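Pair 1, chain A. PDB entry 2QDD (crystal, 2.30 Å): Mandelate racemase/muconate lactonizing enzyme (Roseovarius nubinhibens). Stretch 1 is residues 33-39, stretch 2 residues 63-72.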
# COMPACT_ATOMS: atom_id res chain seq x y z
N LEU A 33 14.14 -38.67 -22.19
CA LEU A 33 13.25 -37.57 -22.49
C LEU A 33 12.36 -37.89 -23.69
O LEU A 33 12.81 -38.51 -24.65
CB LEU A 33 14.04 -36.28 -22.74
CG LEU A 33 14.82 -35.65 -21.59
CD1 LEU A 33 15.45 -34.34 -22.03
CD2 LEU A 33 13.96 -35.42 -20.35
N ASP A 34 11.11 -37.46 -23.60
CA ASP A 34 10.14 -37.61 -24.68
C ASP A 34 10.13 -36.30 -25.46
O ASP A 34 9.46 -35.33 -25.06
CB ASP A 34 8.76 -37.94 -24.08
CG ASP A 34 7.65 -38.10 -25.12
OD1 ASP A 34 6.67 -38.81 -24.82
OD2 ASP A 34 7.72 -37.50 -26.22
N SER A 35 10.87 -36.27 -26.55
CA SER A 35 10.95 -35.10 -27.41
C SER A 35 9.99 -35.21 -28.59
O SER A 35 9.80 -36.28 -29.15
CB SER A 35 12.37 -34.90 -27.92
OG SER A 35 12.48 -33.69 -28.64
N THR A 36 9.40 -34.08 -28.95
CA THR A 36 8.60 -33.96 -30.15
C THR A 36 9.33 -33.03 -31.11
O THR A 36 9.64 -31.89 -30.76
CB THR A 36 7.20 -33.41 -29.82
OG1 THR A 36 6.56 -34.27 -28.88
CG2 THR A 36 6.34 -33.31 -31.06
N TYR A 37 9.61 -33.53 -32.32
CA TYR A 37 9.95 -32.68 -33.47
C TYR A 37 8.71 -32.41 -34.31
O TYR A 37 7.91 -33.31 -34.56
CB TYR A 37 11.01 -33.35 -34.35
CG TYR A 37 12.45 -33.12 -33.94
CD1 TYR A 37 13.46 -33.09 -34.91
CD2 TYR A 37 12.82 -32.94 -32.61
CE1 TYR A 37 14.79 -32.90 -34.56
CE2 TYR A 37 14.15 -32.74 -32.24
CZ TYR A 37 15.13 -32.72 -33.22
OH TYR A 37 16.44 -32.52 -32.88
N LEU A 38 8.57 -31.17 -34.75
CA LEU A 38 7.49 -30.79 -35.63
C LEU A 38 8.05 -30.19 -36.92
O LEU A 38 8.94 -29.34 -36.87
CB LEU A 38 6.55 -29.81 -34.94
CG LEU A 38 5.45 -29.14 -35.77
CD1 LEU A 38 4.30 -30.09 -36.11
CD2 LEU A 38 4.94 -27.94 -35.03
N ARG A 39 7.55 -30.66 -38.06
CA ARG A 39 7.90 -30.11 -39.36
C ARG A 39 6.68 -29.40 -39.93
O ARG A 39 5.61 -29.99 -40.01
CB ARG A 39 8.35 -31.22 -40.32
CG ARG A 39 8.59 -30.74 -41.75
CD ARG A 39 9.06 -31.85 -42.67
NE ARG A 39 8.02 -32.82 -42.98
CZ ARG A 39 8.24 -34.08 -43.33
NH1 ARG A 39 9.48 -34.54 -43.43
NH2 ARG A 39 7.21 -34.88 -43.59
N HIS A 63 3.94 -32.41 -20.72
CA HIS A 63 4.29 -33.81 -20.95
C HIS A 63 4.23 -34.15 -22.43
O HIS A 63 3.41 -33.59 -23.17
CB HIS A 63 3.41 -34.77 -20.12
CG HIS A 63 1.94 -34.71 -20.43
ND1 HIS A 63 1.15 -35.83 -20.49
CD2 HIS A 63 1.12 -33.66 -20.66
CE1 HIS A 63 -0.09 -35.49 -20.76
NE2 HIS A 63 -0.14 -34.17 -20.86
N GLY A 64 5.13 -35.03 -22.86
CA GLY A 64 5.19 -35.57 -24.22
C GLY A 64 3.88 -36.00 -24.89
O GLY A 64 3.55 -35.48 -25.96
N PRO A 65 3.13 -36.94 -24.26
CA PRO A 65 1.84 -37.32 -24.84
C PRO A 65 0.83 -36.18 -24.96
O PRO A 65 0.06 -36.13 -25.92
CB PRO A 65 1.32 -38.40 -23.88
CG PRO A 65 2.54 -38.90 -23.17
CD PRO A 65 3.43 -37.71 -23.04
N GLY A 66 0.85 -35.25 -24.01
CA GLY A 66 0.01 -34.05 -24.09
C GLY A 66 0.42 -33.08 -25.18
O GLY A 66 -0.43 -32.39 -25.75
N LEU A 67 1.72 -33.02 -25.46
CA LEU A 67 2.25 -32.17 -26.52
C LEU A 67 1.73 -32.60 -27.89
O LEU A 67 1.26 -31.77 -28.68
CB LEU A 67 3.78 -32.17 -26.50
CG LEU A 67 4.52 -30.87 -26.81
CD1 LEU A 67 5.91 -30.86 -26.19
CD2 LEU A 67 4.61 -30.58 -28.30
N ARG A 68 1.80 -33.90 -28.16
CA ARG A 68 1.30 -34.45 -29.42
C ARG A 68 -0.21 -34.40 -29.54
O ARG A 68 -0.73 -34.12 -30.63
CB ARG A 68 1.84 -35.87 -29.62
CG ARG A 68 3.34 -35.90 -29.88
CD ARG A 68 3.88 -37.31 -30.03
NE ARG A 68 3.91 -38.04 -28.77
CZ ARG A 68 4.94 -38.04 -27.92
NH1 ARG A 68 6.03 -37.33 -28.20
NH2 ARG A 68 4.88 -38.74 -26.80
N ALA A 69 -0.92 -34.63 -28.43
CA ALA A 69 -2.38 -34.44 -28.37
C ALA A 69 -2.81 -33.00 -28.61
O ALA A 69 -3.82 -32.75 -29.27
CB ALA A 69 -2.95 -34.95 -27.04
N GLY A 70 -2.03 -32.06 -28.09
CA GLY A 70 -2.25 -30.63 -28.33
C GLY A 70 -2.07 -30.23 -29.78
O GLY A 70 -2.89 -29.46 -30.31
N ILE A 71 -1.01 -30.72 -30.42
CA ILE A 71 -0.79 -30.50 -31.86
C ILE A 71 -1.96 -31.01 -32.73
O ILE A 71 -2.42 -30.29 -33.62
CB ILE A 71 0.57 -31.05 -32.35
CG1 ILE A 71 1.73 -30.30 -31.67
CG2 ILE A 71 0.71 -30.89 -33.88
CD1 ILE A 71 3.09 -30.99 -31.79
N ALA A 72 -2.44 -32.22 -32.44
CA ALA A 72 -3.66 -32.78 -33.04
C ALA A 72 -4.86 -31.82 -33.01
O ALA A 72 -5.50 -31.60 -34.04
CB ALA A 72 -4.03 -34.12 -32.36

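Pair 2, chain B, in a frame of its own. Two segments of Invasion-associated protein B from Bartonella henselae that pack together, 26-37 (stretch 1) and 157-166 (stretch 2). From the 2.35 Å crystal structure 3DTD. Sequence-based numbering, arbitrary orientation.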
# COMPACT_ATOMS: atom_id res chain seq x y z
N THR B 26 -13.02 -30.27 7.36
CA THR B 26 -11.95 -30.80 8.19
C THR B 26 -12.48 -31.42 9.49
O THR B 26 -13.16 -30.76 10.28
CB THR B 26 -10.91 -29.69 8.53
OG1 THR B 26 -10.48 -29.04 7.33
CG2 THR B 26 -9.69 -30.28 9.25
N GLU B 27 -12.16 -32.70 9.69
CA GLU B 27 -12.45 -33.40 10.95
C GLU B 27 -11.24 -33.34 11.86
O GLU B 27 -10.11 -33.38 11.40
CB GLU B 27 -12.82 -34.86 10.69
CG GLU B 27 -14.01 -35.04 9.78
CD GLU B 27 -14.48 -36.48 9.68
OE1 GLU B 27 -14.92 -36.88 8.59
OE2 GLU B 27 -14.41 -37.20 10.70
N THR B 28 -11.48 -33.25 13.17
CA THR B 28 -10.42 -33.10 14.15
C THR B 28 -10.48 -34.23 15.18
O THR B 28 -11.53 -34.45 15.80
CB THR B 28 -10.49 -31.74 14.86
OG1 THR B 28 -10.61 -30.69 13.88
CG2 THR B 28 -9.24 -31.49 15.71
N TYR B 29 -9.37 -34.94 15.33
CA TYR B 29 -9.24 -36.00 16.32
C TYR B 29 -7.96 -35.78 17.10
O TYR B 29 -6.88 -36.13 16.64
CB TYR B 29 -9.25 -37.38 15.65
CG TYR B 29 -10.57 -37.69 14.99
CD1 TYR B 29 -11.63 -38.22 15.72
CD2 TYR B 29 -10.76 -37.43 13.63
CE1 TYR B 29 -12.85 -38.49 15.11
CE2 TYR B 29 -11.98 -37.70 13.01
CZ TYR B 29 -13.01 -38.23 13.76
OH TYR B 29 -14.22 -38.50 13.17
N GLY B 30 -8.11 -35.17 18.27
CA GLY B 30 -6.99 -34.77 19.10
C GLY B 30 -6.20 -33.70 18.38
O GLY B 30 -6.70 -32.61 18.12
N LEU B 31 -4.96 -34.03 18.04
CA LEU B 31 -4.08 -33.13 17.32
C LEU B 31 -4.06 -33.43 15.81
O LEU B 31 -3.43 -32.72 15.04
CB LEU B 31 -2.66 -33.18 17.90
CG LEU B 31 -2.46 -32.67 19.33
CD1 LEU B 31 -1.04 -32.94 19.79
CD2 LEU B 31 -2.78 -31.18 19.46
N TRP B 32 -4.78 -34.47 15.41
CA TRP B 32 -4.79 -34.91 14.02
C TRP B 32 -6.02 -34.44 13.26
O TRP B 32 -7.11 -34.33 13.82
CB TRP B 32 -4.62 -36.43 13.94
CG TRP B 32 -3.20 -36.83 14.15
CD1 TRP B 32 -2.54 -36.91 15.35
CD2 TRP B 32 -2.25 -37.18 13.14
NE1 TRP B 32 -1.24 -37.29 15.14
CE2 TRP B 32 -1.03 -37.47 13.80
CE3 TRP B 32 -2.30 -37.28 11.74
CZ2 TRP B 32 0.12 -37.86 13.11
CZ3 TRP B 32 -1.16 -37.67 11.06
CH2 TRP B 32 0.04 -37.95 11.74
N SER B 33 -5.82 -34.14 11.97
CA SER B 33 -6.89 -33.67 11.09
C SER B 33 -7.17 -34.64 9.95
O SER B 33 -6.28 -35.37 9.51
CB SER B 33 -6.55 -32.29 10.52
OG SER B 33 -6.35 -31.33 11.54
N ILE B 34 -8.42 -34.65 9.48
CA ILE B 34 -8.83 -35.47 8.34
C ILE B 34 -9.55 -34.63 7.28
O ILE B 34 -10.51 -33.91 7.58
CB ILE B 34 -9.71 -36.69 8.77
CG1 ILE B 34 -8.87 -37.70 9.55
CG2 ILE B 34 -10.33 -37.39 7.55
CD1 ILE B 34 -9.67 -38.77 10.22
N ASN B 35 -9.06 -34.73 6.05
CA ASN B 35 -9.71 -34.12 4.90
C ASN B 35 -9.91 -35.14 3.79
O ASN B 35 -9.05 -35.99 3.55
CB ASN B 35 -8.89 -32.93 4.39
CG ASN B 35 -9.01 -31.72 5.29
OD1 ASN B 35 -8.14 -31.46 6.12
ND2 ASN B 35 -10.09 -30.96 5.13
N CYS B 36 -11.06 -35.08 3.13
CA CYS B 36 -11.36 -35.96 2.02
C CYS B 36 -11.49 -35.18 0.72
O CYS B 36 -12.01 -34.07 0.70
CB CYS B 36 -12.62 -36.78 2.28
SG CYS B 36 -12.54 -37.82 3.77
N GLY B 37 -11.02 -35.78 -0.36
CA GLY B 37 -11.16 -35.21 -1.70
C GLY B 37 -11.34 -36.32 -2.71
O GLY B 37 -10.95 -37.46 -2.47
N ASN B 157 -7.59 -42.63 16.93
CA ASN B 157 -8.97 -42.24 16.62
C ASN B 157 -9.16 -41.70 15.20
O ASN B 157 -10.20 -41.95 14.58
CB ASN B 157 -9.50 -41.22 17.63
CG ASN B 157 -9.88 -41.86 18.95
OD1 ASN B 157 -10.23 -43.04 19.02
ND2 ASN B 157 -9.82 -41.08 20.02
N ALA B 158 -8.16 -40.99 14.69
CA ALA B 158 -8.16 -40.53 13.31
C ALA B 158 -8.00 -41.69 12.32
O ALA B 158 -8.64 -41.71 11.27
CB ALA B 158 -7.09 -39.47 13.07
N LEU B 159 -7.17 -42.67 12.67
CA LEU B 159 -6.99 -43.85 11.82
C LEU B 159 -8.24 -44.74 11.79
O LEU B 159 -8.58 -45.29 10.75
CB LEU B 159 -5.76 -44.65 12.24
CG LEU B 159 -5.32 -45.83 11.37
CD1 LEU B 159 -5.20 -45.45 9.89
CD2 LEU B 159 -4.01 -46.36 11.89
N ASN B 160 -8.93 -44.84 12.93
CA ASN B 160 -10.23 -45.51 13.02
C ASN B 160 -11.30 -44.89 12.13
O ASN B 160 -12.12 -45.60 11.55
CB ASN B 160 -10.73 -45.51 14.47
CG ASN B 160 -9.95 -46.46 15.36
OD1 ASN B 160 -9.15 -47.26 14.88
ND2 ASN B 160 -10.17 -46.37 16.66
N ARG B 161 -11.28 -43.56 12.05
CA ARG B 161 -12.15 -42.81 11.15
C ARG B 161 -11.79 -43.05 9.68
O ARG B 161 -12.68 -43.17 8.84
CB ARG B 161 -12.10 -41.32 11.50
CG ARG B 161 -12.97 -40.40 10.64
CD ARG B 161 -14.43 -40.76 10.69
NE ARG B 161 -15.23 -39.82 9.92
CZ ARG B 161 -16.42 -40.09 9.39
NH1 ARG B 161 -16.96 -41.29 9.54
NH2 ARG B 161 -17.05 -39.15 8.71
N LEU B 162 -10.49 -43.14 9.39
CA LEU B 162 -10.00 -43.47 8.06
C LEU B 162 -10.42 -44.87 7.60
O LEU B 162 -10.71 -45.07 6.42
CB LEU B 162 -8.47 -43.32 8.00
CG LEU B 162 -7.87 -42.27 7.06
CD1 LEU B 162 -8.46 -40.88 7.23
CD2 LEU B 162 -6.37 -42.24 7.19
N ILE B 163 -10.45 -45.81 8.54
CA ILE B 163 -10.93 -47.17 8.30
C ILE B 163 -12.43 -47.15 7.99
O ILE B 163 -12.89 -47.80 7.05
CB ILE B 163 -10.60 -48.12 9.49
CG1 ILE B 163 -9.09 -48.30 9.63
CG2 ILE B 163 -11.26 -49.49 9.32
CD1 ILE B 163 -8.61 -48.73 11.00
N ALA B 164 -13.17 -46.38 8.78
CA ALA B 164 -14.62 -46.19 8.61
C ALA B 164 -15.01 -45.50 7.31
O ALA B 164 -16.07 -45.79 6.75
CB ALA B 164 -15.19 -45.44 9.81
N LEU B 165 -14.17 -44.58 6.83
CA LEU B 165 -14.42 -43.88 5.57
C LEU B 165 -14.15 -44.75 4.34
O LEU B 165 -14.69 -44.49 3.27
CB LEU B 165 -13.62 -42.57 5.51
CG LEU B 165 -14.14 -41.39 6.34
CD1 LEU B 165 -13.03 -40.40 6.64
CD2 LEU B 165 -15.33 -40.70 5.67
N GLN B 166 -13.30 -45.77 4.51
CA GLN B 166 -13.04 -46.75 3.45
C GLN B 166 -14.24 -47.65 3.20
O GLN B 166 -14.52 -48.01 2.05
CB GLN B 166 -11.82 -47.61 3.79
CG GLN B 166 -10.52 -47.16 3.14
CD GLN B 166 -9.54 -48.30 2.92
OE1 GLN B 166 -9.51 -49.28 3.68
NE2 GLN B 166 -8.74 -48.19 1.87

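In both pairs a helix lies along a strand with the two segments running nearly the same way: the N-to-C directions of strand 33-39 and helix 64-72 in pair 1 differ by 20° with a closest axis approach of 8.5 Å, and those of strand 32-37 and helix 157-166 in pair 2 by 18° and 8.9 Å. Fourteen central residues superpose with an RMSD of 0.8 Å. Alternate strand residues direct CA-to-CB toward the helix: Asp34(A), Thr36(A) and Leu38(A), matched by Trp32(B), Ile34(B) and Cys36(B). On the helix, Gly64(A), Leu67(A), Arg68(A) and Ile71(A) match Ala158(B), Arg161(B), Leu162(B) and Leu165(B).

The first level differs most. In pair 1, Gly64(A) lets Asp34(A) lie close to the helix backbone, with OD1 of Asp34(A) 3.6 Å from CA of Gly64(A); an ideal CB on this glycine would be 2.2 Å from that OD1, a clash. In pair 2, Ala158(B) carries the methyl, and its CB packs 4.0 Å from CB of Trp32(B), whose side-chain end leads away from the helix.

At the middle level, Thr36(A) and Ile34(B) have side-chain centres 1.1 Å apart. Thr36(A) reaches Leu67(A) (CB to CD2, 4.1 Å) and Ile71(A) (CG2 to CD1, 4.1 Å), while its OG1 lies 3.2 Å from NH1 of Arg68(A). Ile34(B) makes an apolar cluster instead, its CD1 3.9 Å from both CB of Ala158(B) and CD1 of Leu162(B). At the last level, CD1 of Leu38(A) meets CG2 of Ile71(A) at 4.3 Å, and SG of Cys36(B) meets CD1 of Leu165(B) at 3.9 Å.

Each contact also contains an arginine-carboxylate salt bridge, at positions that do not correspond: Arg68(A) matches Leu162(B) and Asp34(A) matches Trp32(B), whereas Arg161(B) matches Leu67(A) and Glu27(B) has no counterpart. Arg68(A) grips Asp34(A) with two hydrogen bonds, NH1 to OD2 at 2.6 Å and NH2 to OD1 at 2.7 Å, so the two ends of the guanidinium engage separate carboxylate oxygens. Arg161(B) pairs with Glu27(B) through NE to OE2 (2.9 Å) and NH2 to OE1 (3.1 Å). Glu27(B) belongs to an additional strand, 27-29, joined to strand 32-37 by a type II' turn from Tyr29(B) to Trp32(B). The same strand brings Tyr29(B) against the helix, its CB 4.0 Å from CB of Ala158(B), and OH of Tyr29(B) donates to OE2 of Glu27(B) at 2.8 Å, tying the carboxylate to a second partner. The buried areas are 328 Å² in pair 1 and 417 Å² in pair 2.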